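Local coordinates for protein aminopeptidase YwaD (PDB 6HC6) that removes a range of N-terminal amino acids from peptides, among them arginine, lysine and leucine, as a secreted aminopeptidase with two zinc ions, at residues G300-V305 with H373-E378; L335-L340 with D382-I387; L365-S370 with A447-E452. One frame throughout, in Å; residues are numbered along the deposited sequence.

Contact 1: G300-V305 with H373-E378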
loop_
_atom_site.group_PDB
_atom_site.type_symbol
_atom_site.label_atom_id
_atom_site.label_comp_id
_atom_site.label_asym_id
_atom_site.label_seq_id
_atom_site.Cartn_x
_atom_site.Cartn_y
_atom_site.Cartn_z
ATOM N N GLY A 300 4.152 0.054 8.433
ATOM C CA GLY A 300 4.561 -1.192 9.058
ATOM C C GLY A 300 5.974 -1.590 8.696
ATOM O O GLY A 300 6.747 -1.989 9.571
ATOM N N SER A 301 6.332 -1.495 7.410
ATOM C CA SER A 301 7.707 -1.829 7.042
ATOM C C SER A 301 8.697 -0.802 7.587
ATOM O O SER A 301 9.813 -1.168 7.987
ATOM C CB SER A 301 7.827 -1.965 5.519
ATOM O OG SER A 301 7.358 -0.800 4.881
ATOM N N SER A 302 8.312 0.476 7.639
ATOM C CA SER A 302 9.188 1.471 8.255
ATOM C C SER A 302 9.420 1.155 9.727
ATOM O O SER A 302 10.555 1.202 10.211
ATOM C CB SER A 302 8.601 2.876 8.106
ATOM O OG SER A 302 8.620 3.285 6.750
ATOM N N HIS A 303 8.349 0.833 10.459
ATOM C CA HIS A 303 8.507 0.439 11.855
ATOM C C HIS A 303 9.414 -0.777 11.971
ATOM O O HIS A 303 10.325 -0.811 12.806
ATOM C CB HIS A 303 7.148 0.131 12.479
ATOM C CG HIS A 303 7.224 -0.231 13.930
ATOM N ND1 HIS A 303 7.223 0.715 14.932
ATOM C CD2 HIS A 303 7.314 -1.434 14.548
ATOM C CE1 HIS A 303 7.303 0.112 16.106
ATOM N NE2 HIS A 303 7.362 -1.192 15.900
ATOM N N TYR A 304 9.170 -1.787 11.134
ATOM C CA TYR A 304 9.930 -3.030 11.215
ATOM C C TYR A 304 11.413 -2.783 10.987
ATOM O O TYR A 304 12.260 -3.216 11.783
ATOM C CB TYR A 304 9.404 -4.046 10.195
ATOM C CG TYR A 304 10.146 -5.356 10.297
ATOM C CD1 TYR A 304 9.806 -6.281 11.269
ATOM C CD2 TYR A 304 11.234 -5.637 9.472
ATOM C CE1 TYR A 304 10.507 -7.464 11.406
ATOM C CE2 TYR A 304 11.951 -6.826 9.610
ATOM C CZ TYR A 304 11.568 -7.733 10.576
ATOM O OH TYR A 304 12.236 -8.931 10.723
ATOM N N VAL A 305 11.758 -2.109 9.889
ATOM C CA VAL A 305 13.172 -1.892 9.592
ATOM C C VAL A 305 13.799 -0.992 10.642
ATOM O O VAL A 305 14.956 -1.185 11.036
ATOM C CB VAL A 305 13.342 -1.317 8.172
ATOM C CG1 VAL A 305 14.796 -0.899 7.935
ATOM C CG2 VAL A 305 12.878 -2.343 7.127
ATOM N N HIS A 373 9.349 -2.605 -0.018
ATOM C CA HIS A 373 10.777 -2.755 -0.254
ATOM C C HIS A 373 11.539 -1.473 0.045
ATOM O O HIS A 373 12.761 -1.516 0.198
ATOM C CB HIS A 373 11.032 -3.162 -1.705
ATOM C CG HIS A 373 10.576 -2.144 -2.704
ATOM N ND1 HIS A 373 9.271 -1.703 -2.780
ATOM C CD2 HIS A 373 11.251 -1.486 -3.677
ATOM C CE1 HIS A 373 9.165 -0.817 -3.754
ATOM N NE2 HIS A 373 10.354 -0.664 -4.311
ATOM N N VAL A 374 10.852 -0.340 0.134
ATOM C CA VAL A 374 11.551 0.942 0.172
ATOM C C VAL A 374 12.291 1.103 1.496
ATOM O O VAL A 374 13.455 1.510 1.478
ATOM C CB VAL A 374 10.591 2.117 -0.089
ATOM C CG1 VAL A 374 11.279 3.450 0.203
ATOM C CG2 VAL A 374 10.100 2.084 -1.536
ATOM N N PRO A 375 11.688 0.829 2.662
ATOM C CA PRO A 375 12.476 0.948 3.905
ATOM C C PRO A 375 13.689 0.034 3.938
ATOM O O PRO A 375 14.718 0.399 4.529
ATOM C CB PRO A 375 11.457 0.583 4.996
ATOM C CG PRO A 375 10.159 0.979 4.415
ATOM C CD PRO A 375 10.260 0.642 2.953
ATOM N N PHE A 376 13.601 -1.150 3.331
ATOM C CA PHE A 376 14.775 -2.016 3.248
ATOM C C PHE A 376 15.863 -1.357 2.419
ATOM O O PHE A 376 17.031 -1.320 2.821
ATOM C CB PHE A 376 14.387 -3.372 2.658
ATOM C CG PHE A 376 13.614 -4.233 3.607
ATOM C CD1 PHE A 376 14.276 -5.047 4.523
ATOM C CD2 PHE A 376 12.228 -4.197 3.617
ATOM C CE1 PHE A 376 13.570 -5.836 5.408
ATOM C CE2 PHE A 376 11.507 -4.980 4.511
ATOM C CZ PHE A 376 12.185 -5.812 5.407
ATOM N N HIS A 377 15.486 -0.807 1.259
ATOM C CA HIS A 377 16.458 -0.131 0.403
ATOM C C HIS A 377 17.098 1.049 1.123
ATOM O O HIS A 377 18.312 1.267 1.018
ATOM C CB HIS A 377 15.774 0.336 -0.886
ATOM C CG HIS A 377 16.711 0.967 -1.868
ATOM N ND1 HIS A 377 17.151 0.312 -2.997
ATOM C CD2 HIS A 377 17.306 2.183 -1.882
ATOM C CE1 HIS A 377 17.977 1.098 -3.668
ATOM N NE2 HIS A 377 18.083 2.241 -3.015
ATOM N N GLU A 378 16.294 1.818 1.871
ATOM C CA GLU A 378 16.825 2.967 2.597
ATOM C C GLU A 378 17.841 2.549 3.651
ATOM O O GLU A 378 18.773 3.307 3.947
ATOM C CB GLU A 378 15.690 3.751 3.244
ATOM C CG GLU A 378 14.803 4.481 2.253
ATOM C CD GLU A 378 13.624 5.148 2.931
ATOM O OE1 GLU A 378 12.886 4.453 3.664
ATOM O OE2 GLU A 378 13.445 6.371 2.742
#

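Contact 2: L335-L340 with D382-I387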
loop_
_atom_site.group_PDB
_atom_site.type_symbol
_atom_site.label_atom_id
_atom_site.label_comp_id
_atom_site.label_asym_id
_atom_site.label_seq_id
_atom_site.Cartn_x
_atom_site.Cartn_y
_atom_site.Cartn_z
ATOM N N LEU A 335 5.894 -9.045 -15.760
ATOM C CA LEU A 335 6.177 -9.055 -14.331
ATOM C C LEU A 335 7.374 -8.144 -14.099
ATOM O O LEU A 335 8.484 -8.442 -14.542
ATOM C CB LEU A 335 6.429 -10.471 -13.815
ATOM C CG LEU A 335 6.632 -10.555 -12.298
ATOM C CD1 LEU A 335 5.367 -10.145 -11.526
ATOM C CD2 LEU A 335 7.083 -11.954 -11.887
ATOM N N TYR A 336 7.144 -7.033 -13.408
ATOM C CA TYR A 336 8.182 -6.050 -13.145
ATOM C C TYR A 336 8.864 -6.307 -11.813
ATOM O O TYR A 336 8.221 -6.704 -10.838
ATOM C CB TYR A 336 7.593 -4.640 -13.148
ATOM C CG TYR A 336 7.278 -4.201 -14.545
ATOM C CD1 TYR A 336 8.290 -3.774 -15.403
ATOM C CD2 TYR A 336 5.985 -4.270 -15.035
ATOM C CE1 TYR A 336 8.006 -3.384 -16.709
ATOM C CE2 TYR A 336 5.695 -3.893 -16.338
ATOM C CZ TYR A 336 6.705 -3.446 -17.163
ATOM O OH TYR A 336 6.416 -3.077 -18.459
ATOM N N VAL A 337 10.174 -6.075 -11.796
ATOM C CA VAL A 337 11.003 -6.083 -10.596
ATOM C C VAL A 337 11.418 -4.635 -10.364
ATOM O O VAL A 337 12.299 -4.105 -11.056
ATOM C CB VAL A 337 12.220 -7.004 -10.750
ATOM C CG1 VAL A 337 13.063 -6.989 -9.484
ATOM C CG2 VAL A 337 11.782 -8.412 -11.066
ATOM N N ASN A 338 10.768 -3.977 -9.410
ATOM C CA ASN A 338 10.980 -2.559 -9.147
ATOM C C ASN A 338 12.060 -2.376 -8.087
ATOM O O ASN A 338 11.898 -2.837 -6.956
ATOM C CB ASN A 338 9.677 -1.909 -8.662
ATOM C CG ASN A 338 8.679 -1.696 -9.784
ATOM O OD1 ASN A 338 8.495 -0.583 -10.261
ATOM N ND2 ASN A 338 8.059 -2.771 -10.231
ATOM N N THR A 339 13.141 -1.675 -8.429
ATOM C CA THR A 339 14.090 -1.224 -7.423
ATOM C C THR A 339 14.019 0.292 -7.309
ATOM O O THR A 339 13.654 0.984 -8.265
ATOM C CB THR A 339 15.523 -1.678 -7.740
ATOM O OG1 THR A 339 15.981 -1.040 -8.937
ATOM C CG2 THR A 339 15.559 -3.178 -7.937
ATOM N N LEU A 340 14.326 0.809 -6.113
ATOM C CA LEU A 340 14.091 2.229 -5.860
ATOM C C LEU A 340 14.949 3.115 -6.762
ATOM O O LEU A 340 14.550 4.239 -7.090
ATOM C CB LEU A 340 14.339 2.543 -4.384
ATOM C CG LEU A 340 14.064 3.962 -3.896
ATOM C CD1 LEU A 340 12.567 4.284 -3.996
ATOM C CD2 LEU A 340 14.592 4.165 -2.471
ATOM N N ASP A 382 19.547 -4.893 -0.178
ATOM C CA ASP A 382 19.030 -5.175 -1.517
ATOM C C ASP A 382 17.554 -5.544 -1.449
ATOM O O ASP A 382 17.175 -6.478 -0.743
ATOM C CB ASP A 382 19.806 -6.336 -2.138
ATOM C CG ASP A 382 21.251 -6.001 -2.422
ATOM O OD1 ASP A 382 21.957 -5.565 -1.492
ATOM O OD2 ASP A 382 21.687 -6.239 -3.567
ATOM N N SER A 383 16.711 -4.839 -2.203
ATOM C CA SER A 383 15.283 -5.122 -2.140
ATOM C C SER A 383 14.647 -4.800 -3.478
ATOM O O SER A 383 15.171 -4.005 -4.258
ATOM C CB SER A 383 14.576 -4.300 -1.061
ATOM O OG SER A 383 14.531 -2.933 -1.432
ATOM N N ALA A 384 13.497 -5.393 -3.717
ATOM C CA ALA A 384 12.707 -5.094 -4.881
ATOM C C ALA A 384 11.255 -5.462 -4.639
ATOM O O ALA A 384 10.949 -6.222 -3.805
ATOM C CB ALA A 384 13.190 -5.829 -6.081
ATOM N N ASN A 385 10.404 -4.888 -5.461
ATOM C CA ASN A 385 8.984 -5.141 -5.430
ATOM C C ASN A 385 8.521 -5.802 -6.731
ATOM O O ASN A 385 8.825 -5.308 -7.727
ATOM C CB ASN A 385 8.238 -3.839 -5.233
ATOM C CG ASN A 385 6.764 -4.032 -5.155
ATOM O OD1 ASN A 385 6.297 -4.946 -4.599
ATOM N ND2 ASN A 385 6.054 -3.135 -5.755
ATOM N N PHE A 386 7.810 -6.907 -6.656
ATOM C CA PHE A 386 7.312 -7.630 -7.788
ATOM C C PHE A 386 5.840 -7.248 -8.044
ATOM O O PHE A 386 5.052 -7.331 -7.175
ATOM C CB PHE A 386 7.428 -9.128 -7.578
ATOM C CG PHE A 386 8.835 -9.629 -7.440
ATOM C CD1 PHE A 386 9.504 -9.492 -6.274
ATOM C CD2 PHE A 386 9.476 -10.231 -8.472
ATOM C CE1 PHE A 386 10.785 -9.934 -6.126
ATOM C CE2 PHE A 386 10.754 -10.677 -8.344
ATOM C CZ PHE A 386 11.406 -10.547 -7.172
ATOM N N ILE A 387 5.518 -6.935 -9.288
ATOM C CA ILE A 387 4.172 -6.464 -9.626
ATOM C C ILE A 387 3.945 -6.661 -11.126
ATOM O O ILE A 387 4.863 -6.469 -11.933
ATOM C CB ILE A 387 3.997 -4.988 -9.191
ATOM C CG1 ILE A 387 2.642 -4.421 -9.623
ATOM C CG2 ILE A 387 5.127 -4.139 -9.734
ATOM C CD1 ILE A 387 2.365 -3.044 -9.027
HETATM O O HOH W 1 15.058 -1.172 -4.110
#

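Contact 3: L365-S370 with A447-E452. With ZN (zinc ion), chain E.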
loop_
_atom_site.group_PDB
_atom_site.type_symbol
_atom_site.label_atom_id
_atom_site.label_comp_id
_atom_site.label_asym_id
_atom_site.label_seq_id
_atom_site.Cartn_x
_atom_site.Cartn_y
_atom_site.Cartn_z
ATOM N N LEU A 365 13.309 -5.463 -15.255
ATOM C CA LEU A 365 13.786 -4.608 -14.182
ATOM C C LEU A 365 13.376 -3.172 -14.473
ATOM O O LEU A 365 13.484 -2.703 -15.609
ATOM C CB LEU A 365 15.309 -4.704 -14.058
ATOM C CG LEU A 365 16.005 -3.765 -13.069
ATOM C CD1 LEU A 365 15.660 -4.146 -11.643
ATOM C CD2 LEU A 365 17.518 -3.795 -13.272
ATOM N N THR A 366 12.920 -2.464 -13.445
ATOM C CA THR A 366 12.542 -1.077 -13.643
ATOM C C THR A 366 12.663 -0.332 -12.319
ATOM O O THR A 366 12.916 -0.925 -11.269
ATOM C CB THR A 366 11.132 -0.992 -14.217
ATOM O OG1 THR A 366 10.886 0.341 -14.673
ATOM C CG2 THR A 366 10.106 -1.398 -13.142
ATOM N N GLN A 367 12.516 0.986 -12.379
ATOM C CA GLN A 367 12.515 1.797 -11.170
ATOM C C GLN A 367 11.101 1.883 -10.611
ATOM O O GLN A 367 10.130 2.040 -11.357
ATOM C CB GLN A 367 13.059 3.202 -11.450
ATOM C CG GLN A 367 13.336 4.043 -10.192
ATOM C CD GLN A 367 12.076 4.666 -9.596
ATOM O OE1 GLN A 367 11.109 4.946 -10.310
ATOM N NE2 GLN A 367 12.082 4.878 -8.281
ATOM N N GLY A 368 10.990 1.789 -9.290
ATOM C CA GLY A 368 9.717 2.030 -8.646
ATOM C C GLY A 368 9.858 1.967 -7.144
ATOM O O GLY A 368 10.671 1.192 -6.626
ATOM N N GLY A 369 9.098 2.799 -6.439
ATOM C CA GLY A 369 9.061 2.723 -4.993
ATOM C C GLY A 369 7.648 2.469 -4.511
ATOM O O GLY A 369 6.947 1.639 -5.086
ATOM N N SER A 370 7.233 3.156 -3.447
ATOM C CA SER A 370 5.847 3.132 -2.967
ATOM C C SER A 370 5.358 1.726 -2.620
ATOM O O SER A 370 4.181 1.405 -2.793
ATOM C CB SER A 370 4.911 3.792 -3.983
ATOM O OG SER A 370 5.374 5.100 -4.266
ATOM N N ALA A 447 9.028 11.688 -1.381
ATOM C CA ALA A 447 7.649 11.358 -1.019
ATOM C C ALA A 447 6.969 10.536 -2.106
ATOM O O ALA A 447 6.210 9.608 -1.804
ATOM C CB ALA A 447 6.843 12.632 -0.737
ATOM N N SER A 448 7.233 10.854 -3.381
ATOM C CA SER A 448 6.558 10.128 -4.451
ATOM C C SER A 448 7.067 8.704 -4.609
ATOM O O SER A 448 6.440 7.916 -5.331
ATOM C CB SER A 448 6.683 10.878 -5.781
ATOM O OG SER A 448 7.970 10.714 -6.343
ATOM N N ASP A 449 8.172 8.348 -3.952
ATOM C CA ASP A 449 8.610 6.964 -3.879
ATOM C C ASP A 449 8.208 6.291 -2.574
ATOM O O ASP A 449 8.546 5.126 -2.364
ATOM C CB ASP A 449 10.125 6.876 -4.068
ATOM C CG ASP A 449 10.539 7.060 -5.521
ATOM O OD1 ASP A 449 9.803 6.594 -6.423
ATOM O OD2 ASP A 449 11.595 7.679 -5.758
ATOM N N ILE A 450 7.492 6.987 -1.698
ATOM C CA ILE A 450 6.998 6.409 -0.454
ATOM C C ILE A 450 5.493 6.203 -0.507
ATOM O O ILE A 450 4.990 5.121 -0.201
ATOM C CB ILE A 450 7.389 7.276 0.760
ATOM C CG1 ILE A 450 8.905 7.257 0.943
ATOM C CG2 ILE A 450 6.670 6.752 2.011
ATOM C CD1 ILE A 450 9.408 8.258 1.932
ATOM N N PHE A 451 4.760 7.235 -0.899
ATOM C CA PHE A 451 3.309 7.231 -0.832
ATOM C C PHE A 451 2.696 6.886 -2.187
ATOM O O PHE A 451 3.350 6.959 -3.231
ATOM C CB PHE A 451 2.807 8.591 -0.347
ATOM C CG PHE A 451 3.366 8.994 0.983
ATOM C CD1 PHE A 451 4.537 9.725 1.067
ATOM C CD2 PHE A 451 2.729 8.611 2.157
ATOM C CE1 PHE A 451 5.060 10.084 2.294
ATOM C CE2 PHE A 451 3.257 8.960 3.389
ATOM C CZ PHE A 451 4.420 9.695 3.455
ATOM N N GLU A 452 1.425 6.489 -2.146
ATOM C CA GLU A 452 0.602 6.268 -3.325
ATOM C C GLU A 452 -0.455 7.361 -3.396
ATOM O O GLU A 452 -0.932 7.838 -2.361
ATOM C CB GLU A 452 -0.067 4.889 -3.282
ATOM C CG GLU A 452 0.953 3.755 -3.139
ATOM C CD GLU A 452 0.336 2.386 -2.886
ATOM O OE1 GLU A 452 -0.816 2.125 -3.319
ATOM O OE2 GLU A 452 1.032 1.545 -2.276
HETATM ZN ZN ZN E . -2.224 0.479 -2.621
HETATM O O HOH W 2 7.324 4.925 -6.712
HETATM O O HOH W 3 -0.262 -0.528 -1.948
#

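Contact 1: G300-V305 with H373-E378
Val-305 and Phe-376 carry the aromatic part of this helix-helix contact: the CG2 methyl of Val-305 sits over the middle of the Phe-376 ring, 3.7 Å from its centroid and only 3° off the ring normal, a CH-pi contact in which all six ring carbons lie almost equally far from the methyl. Phe-376 CG stands anti to its own carbonyl carbon (chi1 -73°), which starts the ring toward helix 300-305. Its CZ also touches Tyr-304 CD2 at 4.2 Å. An alanine in place of Phe-376 would probably leave the Val-305 methyl without the ring face beneath it and open a gap beside Tyr-304. Apolar packing continues at Pro-375, whose CB meets Val-305 CG2 at 3.9 Å, the two side chains crossing at about a right angle. The other valine branch, Val-305 CG1, rests 3.6 Å from the carbonyl O of Pro-375. Elsewhere on the proline ring the neighbours are polar: Pro-375 CG lies 3.4 Å from Ser-301 OG and 3.6 Å from Ser-302 OG. Both hydroxyls are hydrogen-bonded elsewhere, Ser-301 OG with Asp-372 OD2 and Ser-302 OG with Leu-298 O, and touch the proline ring as packing. The helices run in broadly the same direction, their axes inclined by 32° and 8.5 Å apart at closest approach. Both pack against the central mixed sheet of the peptidase domain: Ser-301, Tyr-304 and Phe-376 touch strand 285-291, and Phe-376 reaches on to strands 316-322 and 382-389.

Contact 2: L335-L340 with D382-I387
Asn-338 and Asn-385 face each other as a hydrogen-bonded antiparallel pair, their backbones joined twice: Asn-338 N to Asn-385 O at 2.9 Å, and Asn-385 N to Asn-338 O at 2.9 Å. Tyr-336 and Ile-387 repeat the pattern, with Tyr-336 N to Ile-387 O at 2.8 Å and a longer return bond, Ile-387 N to Tyr-336 O at 3.1 Å. Beyond the last direct bond, one water accepts from Leu-340 N and donates to Ser-383 O, linking the residue after strand 335-339 to the neighbouring strand. Between the two bonded pairs comes the non-hydrogen-bonded pair Val-337 and Phe-386, whose side chains lie side by side and point the same way. Val-337 CG2 meets Phe-386 CE2 at 3.7 Å; with Val-337 CG1 anti to the backbone N (chi1 180°), that other branch instead reaches Ala-384 CB at 3.6 Å. Val-347, Trp-348 and Ser-351 of helix 346-358 pack against this face. The opposite face carries Tyr-336, Asn-338, Asn-385 and Ile-387, and there Asn-385 OD1 accepts from Asn-321 ND2 while its side chain touches the zinc ligand Asp-323. The chemistry thus differs by face: an apolar strip of Val-337, Ala-384 and Phe-386 against helix 346-358, and on the other side the buried Asn-385 amide in the second shell of the metal site, both mounted on one antiparallel ladder.

Contact 3: L365-S370 with A447-E452
Ser-370 and Glu-452 meet at the rim of the two-zinc active site, where the C-terminal tail lies across the loop that follows strand 363-367. Glu-452 OE1 binds a zinc ion at 2.3 Å, and Glu-452 OE2 accepts a short bond, 2.5 Å, from a water coordinated to the same metal. Asp-262, Glu-295 and His-401 complete the protein ligands, and Tyr-400 OH hydrogen-bonds to Glu-452 OE1, giving that oxygen a second tie. The glutamate chain runs extended beyond CG past Ser-370, whose CB packs against Glu-452 CG at 4.0 Å. Ser-370 itself is gripped by the tail at two points. Its N donates to Asp-449 O at 2.6 Å from well above the carbonyl plane, 58° out of it. Its OG, set anti to the carbonyl carbon (chi1 -55°), donates to Phe-451 O at 2.9 Å. The tail offers these carbonyls from a tight turn in which Ala-447 O accepts from both Ile-450 N and Phe-451 N. Gly-369 lies against Asp-449 O, where a side-chain carbon would clash. A water beside it accepts from Gly-369 N at 2.8 Å and donates to Ser-370 OG and Asp-449 OD1. Farther out, Gln-367 and Asp-449 reach toward each other tip to tip, with amide and carboxylate planes 53° apart; Gln-367 NE2 to Asp-449 OD1 is a weak bond at 3.4 Å, and the stronger partner of NE2 is Leu-340 O. A pair of zinc ions bridged by an aspartate, here Asp-262, is the hallmark of M28 aminopeptidases, and in this enzyme a glutamate from the C-terminal tail is added to its ligands.

From the N terminus, the chain passes through 300-305, 335-340 and 365-370 in turn and then meets their partners in the same order, 373-378, 382-387 and 447-452. Contact 1 closes a loop of 67 residues, contact 2 one of 41 and contact 3 one of 76, and each crosses the other two. Contacts 2 and 3 share the sheet, since strands 334-339 and 363-367 are neighbours in it. Helix 373-378 connects all three: His-373 O bonds with Ser-383 OG of contact 2, and His-373 NE2 with Gly-368 O of contact 3. Together they tie a helix pair, the edge of the sheet and the C-terminal tail together, the tail reaching the zinc site.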